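Local coordinates for leucine-rich repeat protein (PDB 4ECN) that is of unknown function but, as an extracellular leucine-rich repeat protein with DUF4458 domains, probably binds other proteins, at residues Y754-F765 with S775-Q786; R819-P827 with I840-Y850. One frame throughout, in Å; residues are numbered along the deposited sequence.

Contact 1. Residues Y754-F765 with S775-Q786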
loop_
_atom_site.group_PDB
_atom_site.type_symbol
_atom_site.label_atom_id
_atom_site.label_comp_id
_atom_site.label_asym_id
_atom_site.label_seq_id
_atom_site.Cartn_x
_atom_site.Cartn_y
_atom_site.Cartn_z
ATOM N N TYR A 754 0.089 -40.353 -20.302
ATOM C CA TYR A 754 -0.857 -39.465 -19.646
ATOM C C TYR A 754 -0.896 -38.094 -20.296
ATOM O O TYR A 754 -1.449 -37.164 -19.696
ATOM C CB TYR A 754 -0.487 -39.327 -18.162
ATOM C CG TYR A 754 -0.510 -40.640 -17.411
ATOM C CD1 TYR A 754 -1.694 -41.140 -16.870
ATOM C CD2 TYR A 754 0.653 -41.382 -17.231
ATOM C CE1 TYR A 754 -1.721 -42.360 -16.193
ATOM C CE2 TYR A 754 0.639 -42.603 -16.553
ATOM C CZ TYR A 754 -0.548 -43.086 -16.034
ATOM O OH TYR A 754 -0.539 -44.295 -15.381
ATOM N N LEU A 755 -0.355 -37.965 -21.538
ATOM C CA LEU A 755 -0.329 -36.714 -22.300
ATOM C C LEU A 755 -1.745 -36.188 -22.436
ATOM O O LEU A 755 -2.590 -36.894 -22.955
ATOM C CB LEU A 755 0.333 -36.924 -23.681
ATOM C CG LEU A 755 0.389 -35.694 -24.651
ATOM C CD1 LEU A 755 1.147 -34.471 -24.044
ATOM C CD2 LEU A 755 0.961 -36.089 -26.001
ATOM N N SER A 756 -2.031 -35.011 -21.860
ATOM C CA SER A 756 -3.368 -34.416 -21.897
ATOM C C SER A 756 -3.452 -33.237 -22.869
ATOM O O SER A 756 -4.399 -33.171 -23.654
ATOM C CB SER A 756 -3.807 -33.941 -20.509
ATOM O OG SER A 756 -4.401 -34.957 -19.720
ATOM N N ASN A 757 -2.510 -32.285 -22.788
ATOM C CA ASN A 757 -2.603 -31.067 -23.578
ATOM C C ASN A 757 -1.357 -30.829 -24.414
ATOM O O ASN A 757 -0.241 -30.815 -23.880
ATOM C CB ASN A 757 -2.824 -29.877 -22.634
ATOM C CG ASN A 757 -3.617 -30.225 -21.406
ATOM O OD1 ASN A 757 -4.781 -30.635 -21.486
ATOM N ND2 ASN A 757 -2.943 -30.212 -20.258
HETATM N N MSE A 758 -1.543 -30.618 -25.728
HETATM C CA MSE A 758 -0.408 -30.355 -26.615
HETATM C C MSE A 758 -0.775 -29.342 -27.680
HETATM O O MSE A 758 -1.824 -29.456 -28.313
HETATM C CB MSE A 758 0.135 -31.632 -27.272
HETATM C CG MSE A 758 1.431 -31.368 -28.021
HETATM SE SE MSE A 758 2.450 -32.940 -28.360
HETATM C CE MSE A 758 3.806 -32.174 -29.456
ATOM N N ASP A 759 0.112 -28.362 -27.887
ATOM C CA ASP A 759 -0.093 -27.328 -28.892
ATOM C C ASP A 759 1.161 -27.187 -29.766
ATOM O O ASP A 759 2.236 -26.833 -29.268
ATOM C CB ASP A 759 -0.471 -25.985 -28.244
ATOM C CG ASP A 759 -1.213 -25.016 -29.152
ATOM O OD1 ASP A 759 -1.114 -25.163 -30.394
ATOM O OD2 ASP A 759 -1.861 -24.091 -28.627
ATOM N N VAL A 760 1.015 -27.523 -31.060
ATOM C CA VAL A 760 2.078 -27.414 -32.056
ATOM C C VAL A 760 1.671 -26.377 -33.122
ATOM O O VAL A 760 2.164 -26.439 -34.256
ATOM C CB VAL A 760 2.504 -28.763 -32.703
ATOM C CG1 VAL A 760 3.404 -29.545 -31.772
ATOM C CG2 VAL A 760 1.314 -29.604 -33.157
ATOM N N SER A 761 0.802 -25.397 -32.737
ATOM C CA SER A 761 0.368 -24.329 -33.638
ATOM C C SER A 761 1.539 -23.451 -34.031
ATOM O O SER A 761 2.450 -23.253 -33.218
ATOM C CB SER A 761 -0.726 -23.480 -33.007
ATOM O OG SER A 761 -1.879 -24.276 -32.803
ATOM N N TYR A 762 1.518 -22.921 -35.280
ATOM C CA TYR A 762 2.563 -22.051 -35.839
ATOM C C TYR A 762 3.873 -22.832 -35.881
ATOM O O TYR A 762 4.767 -22.631 -35.065
ATOM C CB TYR A 762 2.692 -20.738 -35.044
ATOM C CG TYR A 762 1.441 -19.877 -35.082
ATOM C CD1 TYR A 762 0.413 -20.064 -34.162
ATOM C CD2 TYR A 762 1.305 -18.849 -36.011
ATOM C CE1 TYR A 762 -0.732 -19.271 -34.187
ATOM C CE2 TYR A 762 0.169 -18.043 -36.039
ATOM C CZ TYR A 762 -0.861 -18.271 -35.138
ATOM O OH TYR A 762 -1.993 -17.479 -35.177
ATOM N N ASN A 763 3.910 -23.815 -36.773
ATOM C CA ASN A 763 5.034 -24.701 -37.016
ATOM C C ASN A 763 5.057 -25.000 -38.499
ATOM O O ASN A 763 4.371 -24.303 -39.263
ATOM C CB ASN A 763 4.973 -25.967 -36.145
ATOM C CG ASN A 763 5.681 -25.792 -34.813
ATOM O OD1 ASN A 763 6.902 -25.743 -34.748
ATOM N ND2 ASN A 763 4.939 -25.704 -33.722
ATOM N N CYS A 764 5.853 -26.001 -38.921
ATOM C CA CYS A 764 5.995 -26.307 -40.328
ATOM C C CYS A 764 5.615 -27.759 -40.615
ATOM O O CYS A 764 6.341 -28.454 -41.327
ATOM C CB CYS A 764 7.417 -26.006 -40.777
ATOM S SG CYS A 764 8.004 -24.364 -40.297
ATOM N N PHE A 765 4.423 -28.180 -40.157
ATOM C CA PHE A 765 3.905 -29.524 -40.397
ATOM C C PHE A 765 3.063 -29.566 -41.688
ATOM O O PHE A 765 2.066 -28.846 -41.815
ATOM C CB PHE A 765 3.086 -30.008 -39.206
ATOM C CG PHE A 765 3.890 -30.361 -37.975
ATOM C CD1 PHE A 765 4.630 -31.541 -37.920
ATOM C CD2 PHE A 765 3.816 -29.576 -36.829
ATOM C CE1 PHE A 765 5.318 -31.899 -36.762
ATOM C CE2 PHE A 765 4.502 -29.939 -35.671
ATOM C CZ PHE A 765 5.258 -31.089 -35.649
ATOM N N SER A 775 -2.145 -41.146 -27.190
ATOM C CA SER A 775 -2.501 -40.948 -25.798
ATOM C C SER A 775 -4.003 -41.117 -25.590
ATOM O O SER A 775 -4.804 -40.454 -26.245
ATOM C CB SER A 775 -2.060 -39.572 -25.320
ATOM O OG SER A 775 -2.525 -39.383 -23.995
ATOM N N SER A 776 -4.368 -41.997 -24.656
ATOM C CA SER A 776 -5.748 -42.271 -24.266
ATOM C C SER A 776 -6.290 -41.148 -23.427
ATOM O O SER A 776 -7.499 -41.081 -23.205
ATOM C CB SER A 776 -5.823 -43.577 -23.477
ATOM O OG SER A 776 -5.072 -43.533 -22.273
ATOM N N GLN A 777 -5.369 -40.287 -22.917
ATOM C CA GLN A 777 -5.643 -39.183 -22.013
ATOM C C GLN A 777 -5.552 -37.845 -22.713
ATOM O O GLN A 777 -5.687 -36.832 -22.040
ATOM C CB GLN A 777 -4.656 -39.223 -20.833
ATOM C CG GLN A 777 -4.684 -40.532 -20.033
ATOM C CD GLN A 777 -6.004 -40.815 -19.324
ATOM O OE1 GLN A 777 -6.457 -40.070 -18.445
ATOM N NE2 GLN A 777 -6.604 -41.950 -19.627
ATOM N N LEU A 778 -5.338 -37.814 -24.047
ATOM C CA LEU A 778 -5.265 -36.543 -24.771
ATOM C C LEU A 778 -6.640 -35.893 -24.786
ATOM O O LEU A 778 -7.559 -36.456 -25.375
ATOM C CB LEU A 778 -4.721 -36.732 -26.204
ATOM C CG LEU A 778 -4.438 -35.433 -27.015
ATOM C CD1 LEU A 778 -3.234 -34.662 -26.452
ATOM C CD2 LEU A 778 -4.207 -35.739 -28.480
ATOM N N LYS A 779 -6.785 -34.736 -24.099
ATOM C CA LYS A 779 -8.049 -33.975 -23.998
ATOM C C LYS A 779 -8.096 -32.758 -24.969
ATOM O O LYS A 779 -9.197 -32.322 -25.319
ATOM C CB LYS A 779 -8.301 -33.488 -22.557
ATOM C CG LYS A 779 -8.775 -34.597 -21.606
ATOM C CD LYS A 779 -7.789 -34.804 -20.470
ATOM C CE LYS A 779 -8.022 -36.052 -19.662
ATOM N NZ LYS A 779 -6.908 -36.288 -18.694
ATOM N N ALA A 780 -6.921 -32.220 -25.398
ATOM C CA ALA A 780 -6.824 -31.062 -26.301
ATOM C C ALA A 780 -5.584 -31.115 -27.151
ATOM O O ALA A 780 -4.474 -31.325 -26.639
ATOM C CB ALA A 780 -6.818 -29.765 -25.513
ATOM N N PHE A 781 -5.765 -30.862 -28.451
ATOM C CA PHE A 781 -4.652 -30.833 -29.374
ATOM C C PHE A 781 -4.805 -29.662 -30.325
ATOM O O PHE A 781 -5.884 -29.447 -30.853
ATOM C CB PHE A 781 -4.551 -32.158 -30.141
ATOM C CG PHE A 781 -3.241 -32.279 -30.866
ATOM C CD1 PHE A 781 -2.083 -32.629 -30.183
ATOM C CD2 PHE A 781 -3.155 -32.003 -32.221
ATOM C CE1 PHE A 781 -0.865 -32.715 -30.846
ATOM C CE2 PHE A 781 -1.928 -32.072 -32.884
ATOM C CZ PHE A 781 -0.791 -32.435 -32.194
ATOM N N GLY A 782 -3.724 -28.925 -30.542
ATOM C CA GLY A 782 -3.702 -27.779 -31.447
ATOM C C GLY A 782 -2.574 -27.844 -32.462
ATOM O O GLY A 782 -1.435 -28.148 -32.113
ATOM N N ILE A 783 -2.901 -27.583 -33.731
ATOM C CA ILE A 783 -1.986 -27.581 -34.861
ATOM C C ILE A 783 -2.492 -26.482 -35.830
ATOM O O ILE A 783 -2.601 -26.686 -37.032
ATOM C CB ILE A 783 -1.866 -29.012 -35.486
ATOM C CG1 ILE A 783 -0.755 -29.076 -36.575
ATOM C CG2 ILE A 783 -3.222 -29.542 -35.986
ATOM C CD1 ILE A 783 -0.339 -30.404 -36.996
ATOM N N ARG A 784 -2.798 -25.306 -35.294
ATOM C CA ARG A 784 -3.251 -24.174 -36.105
ATOM C C ARG A 784 -2.123 -23.557 -36.921
ATOM O O ARG A 784 -0.963 -23.640 -36.520
ATOM C CB ARG A 784 -3.837 -23.086 -35.191
ATOM C CG ARG A 784 -5.341 -23.179 -34.940
ATOM C CD ARG A 784 -5.888 -21.921 -34.273
ATOM N NE ARG A 784 -5.452 -20.687 -34.947
ATOM C CZ ARG A 784 -6.145 -20.025 -35.875
ATOM N NH1 ARG A 784 -7.362 -20.436 -36.231
ATOM N NH2 ARG A 784 -5.638 -18.933 -36.435
ATOM N N HIS A 785 -2.454 -22.906 -38.041
ATOM C CA HIS A 785 -1.558 -22.053 -38.838
ATOM C C HIS A 785 -0.160 -22.666 -39.185
ATOM O O HIS A 785 0.873 -22.091 -38.835
ATOM C CB HIS A 785 -1.330 -20.770 -38.011
ATOM C CG HIS A 785 -1.070 -19.550 -38.809
ATOM N ND1 HIS A 785 0.163 -19.312 -39.371
ATOM C CD2 HIS A 785 -1.875 -18.490 -39.044
ATOM C CE1 HIS A 785 0.058 -18.143 -39.980
ATOM N NE2 HIS A 785 -1.150 -17.611 -39.812
ATOM N N GLN A 786 -0.129 -23.774 -39.925
ATOM C CA GLN A 786 1.128 -24.390 -40.367
ATOM C C GLN A 786 1.595 -23.721 -41.639
ATOM O O GLN A 786 0.827 -23.614 -42.611
ATOM C CB GLN A 786 0.989 -25.904 -40.589
ATOM C CG GLN A 786 0.500 -26.694 -39.391
ATOM C CD GLN A 786 1.379 -26.492 -38.205
ATOM O OE1 GLN A 786 2.568 -26.783 -38.237
ATOM N NE2 GLN A 786 0.812 -25.965 -37.138
#
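Tyr762 lays its ring over the imidazole of His785 in an offset stack, with centroids 4.5 Å apart and planes inclined by only 17°. His785 CB stands over the centre of the tyrosine face, 3.7 Å from the centroid, while Tyr762 CE2 lies toward the rim of the imidazole. Phe737 stacks with Tyr762 as well.

The Gln786 chain folds back at chi2 (-57°), which brings OE1 to the backbone N of Phe765 (3.0 Å), at the edge of the Phe765 ring; that N lies in the plane of the Gln786 side-chain carbonyl, on a lone pair of OE1. NE2 donates to Val760 O at 3.2 Å. Asn763 ND2 reaches the same oxygen from the opposite face of its carbonyl plane. Asn763 and Gln786 hold equivalent positions in the asparagine ladder of leucine-rich repeats, the second a glutamine; Asn816 of the next coil bonds Gln786 N and Ile783 O.

Asp759 OD1 takes two bonds from Ser761, from N in an Asx turn and from OG on the syn lone pair; Ser761 OG then accepts Arg784 N at 2.8 Å. Strands 757-759 and 780-782 run parallel, 6° between their directions. Here Phe781 CD1 lies 3.8 Å from Met758 CB, the two side chains pointing the same way, and Val760 CG2 approaches Phe781 CZ. At the other end Ser756 OG is held between Lys779 NZ (3.0 Å) and Gln777 O.

Parallel bridges thus stack the coils, the Leu755-Leu778, Met758-Phe781 and Val760-Ile783 pairs form their apolar layer, and the polar bonds imply turn backbone satisfied by side chains.

Contact 2. Residues R819-P827 with I840-Y850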
loop_
_atom_site.group_PDB
_atom_site.type_symbol
_atom_site.label_atom_id
_atom_site.label_comp_id
_atom_site.label_asym_id
_atom_site.label_seq_id
_atom_site.Cartn_x
_atom_site.Cartn_y
_atom_site.Cartn_z
ATOM N N ARG A 819 -8.715 -29.910 -46.781
ATOM C CA ARG A 819 -9.553 -30.219 -47.923
ATOM C C ARG A 819 -10.748 -31.098 -47.467
ATOM O O ARG A 819 -11.412 -30.745 -46.484
ATOM C CB ARG A 819 -8.688 -30.897 -49.003
ATOM C CG ARG A 819 -7.482 -30.058 -49.465
ATOM C CD ARG A 819 -7.903 -28.811 -50.232
ATOM N NE ARG A 819 -6.794 -27.922 -50.576
ATOM C CZ ARG A 819 -6.090 -28.004 -51.696
ATOM N NH1 ARG A 819 -6.340 -28.966 -52.577
ATOM N NH2 ARG A 819 -5.112 -27.143 -51.934
ATOM N N LYS A 820 -11.040 -32.202 -48.179
ATOM C CA LYS A 820 -12.152 -33.088 -47.840
ATOM C C LYS A 820 -11.880 -33.810 -46.521
ATOM O O LYS A 820 -10.738 -34.199 -46.251
ATOM C CB LYS A 820 -12.407 -34.106 -48.970
ATOM C CG LYS A 820 -13.650 -34.992 -48.799
ATOM C CD LYS A 820 -14.769 -34.624 -49.770
ATOM C CE LYS A 820 -15.760 -35.750 -49.958
ATOM N NZ LYS A 820 -16.710 -35.449 -51.059
ATOM N N VAL A 821 -12.946 -33.942 -45.695
ATOM C CA VAL A 821 -13.025 -34.641 -44.411
ATOM C C VAL A 821 -14.145 -35.694 -44.522
ATOM O O VAL A 821 -15.331 -35.340 -44.621
ATOM C CB VAL A 821 -13.250 -33.680 -43.232
ATOM C CG1 VAL A 821 -13.354 -34.448 -41.926
ATOM C CG2 VAL A 821 -12.161 -32.617 -43.160
ATOM N N ASP A 822 -13.767 -36.982 -44.531
ATOM C CA ASP A 822 -14.722 -38.085 -44.665
ATOM C C ASP A 822 -15.185 -38.620 -43.295
ATOM O O ASP A 822 -16.224 -39.287 -43.249
ATOM C CB ASP A 822 -14.134 -39.233 -45.505
ATOM C CG ASP A 822 -14.068 -38.945 -47.002
ATOM O OD1 ASP A 822 -14.995 -38.270 -47.524
ATOM O OD2 ASP A 822 -13.123 -39.434 -47.658
ATOM N N GLU A 823 -14.465 -38.306 -42.195
ATOM C CA GLU A 823 -14.883 -38.736 -40.860
ATOM C C GLU A 823 -16.216 -38.132 -40.430
ATOM O O GLU A 823 -16.475 -36.943 -40.651
ATOM C CB GLU A 823 -13.850 -38.372 -39.787
ATOM C CG GLU A 823 -12.555 -39.138 -39.847
ATOM C CD GLU A 823 -11.800 -39.045 -38.542
ATOM O OE1 GLU A 823 -12.115 -39.825 -37.618
ATOM O OE2 GLU A 823 -10.881 -38.203 -38.444
ATOM N N LYS A 824 -17.042 -38.959 -39.776
ATOM C CA LYS A 824 -18.291 -38.556 -39.143
ATOM C C LYS A 824 -17.891 -37.972 -37.783
ATOM O O LYS A 824 -17.225 -38.652 -36.991
ATOM C CB LYS A 824 -19.255 -39.766 -39.055
ATOM C CG LYS A 824 -20.637 -39.486 -38.467
ATOM C CD LYS A 824 -21.450 -40.781 -38.239
ATOM C CE LYS A 824 -22.840 -40.498 -37.693
ATOM N NZ LYS A 824 -23.577 -41.730 -37.302
ATOM N N LEU A 825 -18.183 -36.681 -37.566
ATOM C CA LEU A 825 -17.801 -36.019 -36.317
ATOM C C LEU A 825 -18.540 -36.611 -35.153
ATOM O O LEU A 825 -19.706 -36.997 -35.279
ATOM C CB LEU A 825 -18.026 -34.501 -36.336
ATOM C CG LEU A 825 -17.211 -33.683 -37.318
ATOM C CD1 LEU A 825 -17.627 -32.232 -37.262
ATOM C CD2 LEU A 825 -15.710 -33.820 -37.066
ATOM N N THR A 826 -17.846 -36.702 -34.021
ATOM C CA THR A 826 -18.426 -37.263 -32.818
ATOM C C THR A 826 -18.921 -36.120 -31.940
ATOM O O THR A 826 -18.349 -35.022 -31.994
ATOM C CB THR A 826 -17.421 -38.179 -32.086
ATOM O OG1 THR A 826 -16.245 -37.449 -31.696
ATOM C CG2 THR A 826 -17.070 -39.421 -32.896
ATOM N N PRO A 827 -19.992 -36.346 -31.134
ATOM C CA PRO A 827 -20.459 -35.276 -30.237
ATOM C C PRO A 827 -19.528 -35.104 -29.046
ATOM O O PRO A 827 -19.648 -34.121 -28.307
ATOM C CB PRO A 827 -21.844 -35.762 -29.796
ATOM C CG PRO A 827 -21.811 -37.230 -29.932
ATOM C CD PRO A 827 -20.796 -37.584 -30.974
ATOM N N ILE A 840 -11.998 -26.430 -47.560
ATOM C CA ILE A 840 -12.546 -27.521 -46.750
ATOM C C ILE A 840 -13.905 -27.957 -47.341
ATOM O O ILE A 840 -14.661 -27.145 -47.888
ATOM C CB ILE A 840 -12.657 -27.175 -45.228
ATOM C CG1 ILE A 840 -12.590 -28.451 -44.352
ATOM C CG2 ILE A 840 -13.885 -26.310 -44.891
ATOM C CD1 ILE A 840 -12.296 -28.207 -42.836
ATOM N N SER A 841 -14.164 -29.258 -47.240
ATOM C CA SER A 841 -15.381 -29.939 -47.642
ATOM C C SER A 841 -15.715 -30.935 -46.540
ATOM O O SER A 841 -15.075 -31.987 -46.454
ATOM C CB SER A 841 -15.195 -30.602 -49.005
ATOM O OG SER A 841 -16.407 -31.141 -49.502
ATOM N N ILE A 842 -16.643 -30.563 -45.636
ATOM C CA ILE A 842 -17.009 -31.412 -44.500
ATOM C C ILE A 842 -18.558 -31.416 -44.287
ATOM O O ILE A 842 -19.238 -30.428 -44.587
ATOM C CB ILE A 842 -16.255 -30.910 -43.245
ATOM C CG1 ILE A 842 -16.245 -31.969 -42.121
ATOM C CG2 ILE A 842 -16.748 -29.506 -42.772
ATOM C CD1 ILE A 842 -15.456 -31.580 -40.839
ATOM N N ASP A 843 -19.097 -32.552 -43.786
ATOM C CA ASP A 843 -20.518 -32.725 -43.467
ATOM C C ASP A 843 -20.671 -32.878 -41.944
ATOM O O ASP A 843 -20.083 -33.786 -41.332
ATOM C CB ASP A 843 -21.132 -33.910 -44.223
ATOM C CG ASP A 843 -22.647 -34.002 -44.095
ATOM O OD1 ASP A 843 -23.137 -34.196 -42.959
ATOM O OD2 ASP A 843 -23.337 -33.935 -45.141
ATOM N N VAL A 844 -21.461 -31.979 -41.342
ATOM C CA VAL A 844 -21.614 -31.940 -39.891
ATOM C C VAL A 844 -23.027 -32.423 -39.433
ATOM O O VAL A 844 -23.411 -32.144 -38.292
ATOM C CB VAL A 844 -21.312 -30.516 -39.360
ATOM C CG1 VAL A 844 -19.860 -30.133 -39.629
ATOM C CG2 VAL A 844 -22.265 -29.477 -39.943
ATOM N N THR A 845 -23.745 -33.213 -40.270
ATOM C CA THR A 845 -25.077 -33.750 -39.950
ATOM C C THR A 845 -25.050 -34.506 -38.601
ATOM O O THR A 845 -25.944 -34.304 -37.774
ATOM C CB THR A 845 -25.565 -34.667 -41.093
ATOM O OG1 THR A 845 -25.659 -33.901 -42.291
ATOM C CG2 THR A 845 -26.912 -35.322 -40.817
ATOM N N SER A 846 -24.013 -35.338 -38.375
ATOM C CA SER A 846 -23.830 -36.157 -37.175
ATOM C C SER A 846 -23.894 -35.348 -35.864
ATOM O O SER A 846 -24.406 -35.852 -34.862
ATOM C CB SER A 846 -22.493 -36.888 -37.233
ATOM O OG SER A 846 -21.387 -36.026 -37.443
ATOM N N VAL A 847 -23.386 -34.111 -35.873
ATOM C CA VAL A 847 -23.315 -33.258 -34.686
ATOM C C VAL A 847 -24.289 -32.067 -34.815
ATOM O O VAL A 847 -24.353 -31.225 -33.906
ATOM C CB VAL A 847 -21.856 -32.786 -34.458
ATOM C CG1 VAL A 847 -20.979 -33.954 -34.052
ATOM C CG2 VAL A 847 -21.275 -32.088 -35.688
ATOM N N CYS A 848 -25.071 -32.029 -35.923
ATOM C CA CYS A 848 -26.028 -30.960 -36.217
ATOM C C CYS A 848 -27.028 -30.769 -35.050
ATOM O O CYS A 848 -27.151 -29.622 -34.620
ATOM C CB CYS A 848 -26.755 -31.214 -37.531
ATOM S SG CYS A 848 -28.031 -29.989 -37.917
ATOM N N PRO A 849 -27.691 -31.816 -34.469
ATOM C CA PRO A 849 -28.602 -31.550 -33.332
ATOM C C PRO A 849 -27.869 -31.082 -32.061
ATOM O O PRO A 849 -28.459 -30.354 -31.259
ATOM C CB PRO A 849 -29.289 -32.893 -33.096
ATOM C CG PRO A 849 -28.416 -33.904 -33.722
ATOM C CD PRO A 849 -27.698 -33.250 -34.842
ATOM N N TYR A 850 -26.586 -31.474 -31.885
ATOM C CA TYR A 850 -25.774 -31.075 -30.726
ATOM C C TYR A 850 -25.357 -29.604 -30.829
ATOM O O TYR A 850 -25.270 -28.926 -29.802
ATOM C CB TYR A 850 -24.533 -31.968 -30.586
ATOM C CG TYR A 850 -24.855 -33.416 -30.285
ATOM C CD1 TYR A 850 -25.059 -34.335 -31.312
ATOM C CD2 TYR A 850 -24.957 -33.870 -28.971
ATOM C CE1 TYR A 850 -25.367 -35.669 -31.039
ATOM C CE2 TYR A 850 -25.268 -35.199 -28.684
ATOM C CZ TYR A 850 -25.461 -36.099 -29.722
ATOM O OH TYR A 850 -25.738 -37.420 -29.447
HETATM O O HOH W 1 -18.010 -35.760 -42.994
#
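Arg819 and Ile840 meet where Arg819 O lies 3.3 Å from Ile840 CG1 and accepts Ser841 N, which arrives well above the carbonyl plane. The arginine's guanidinium turns instead to a salt bridge with Asp817. Lys820 forms the single backbone bridge with Ser841, its CD passing 3.9 Å from Ser841 OG. Val821 N returns the bond to Ser841 O at 3.0 Å with an N-H...O angle of 158°, and its side chain lies alongside Ile842, CB to CG1 3.6 Å. The chi1 of Ile842 (-163°) turns CG1 away from its own N and lays that branch along the valine.

Beyond this the backbones diverge, and a water lies within hydrogen-bonding distance of Val821 O and Glu823 O. The Glu823 carboxylate bonds to Trp798 and Thr803. Lys824, fully extended, places CG 3.4 Å from Ser846 CB. Leu825 points toward segment 840-850: CD1 reaches Val844 CG1 (3.9 Å) and also approaches Ile842 CD1, while CB packs on Val847 CG1. Its carbonyl O accepts Ser846 OG at 2.9 Å, the hydroxyl a little out of the carbonyl plane. Pro827 sets CB over the centre of the Tyr850 ring in a CH-pi contact, 3.5 Å from the centroid and 5° off the normal.

The contact thus stacks the segments that follow parallel strands 810-812 and 831-833 in successive leucine-rich repeat coils, through one short backbone bridge and an apolar row, up to the start of helix 848-852. On its other side strand 841-843 pairs in parallel with strand 865-867, whose Ile866 touches Ile842 and Val844, and Tyr856 packs on Leu825.

How the contacts relate
From the N terminus, the chain passes through the paired DUF4458 regions and the earlier repeats before contact 1 joins strand 757-759 to strand 780-782; nine residues, none in helix or strand, separate its two segments. Contact 2 follows in series, spanning twelve intervening residues that include strand 831-833; the two loops neither nest nor cross. Their centres lie 20 Å apart and their nearest atoms about 11 Å, so they do not touch. Contact 1 belongs to the long parallel sheet, whereas contact 2 ties neighbouring coils away from that sheet, near the C-terminal end. A salt bridge from Arg784 to Asp833, in the span closed by contact 2, links the two regions.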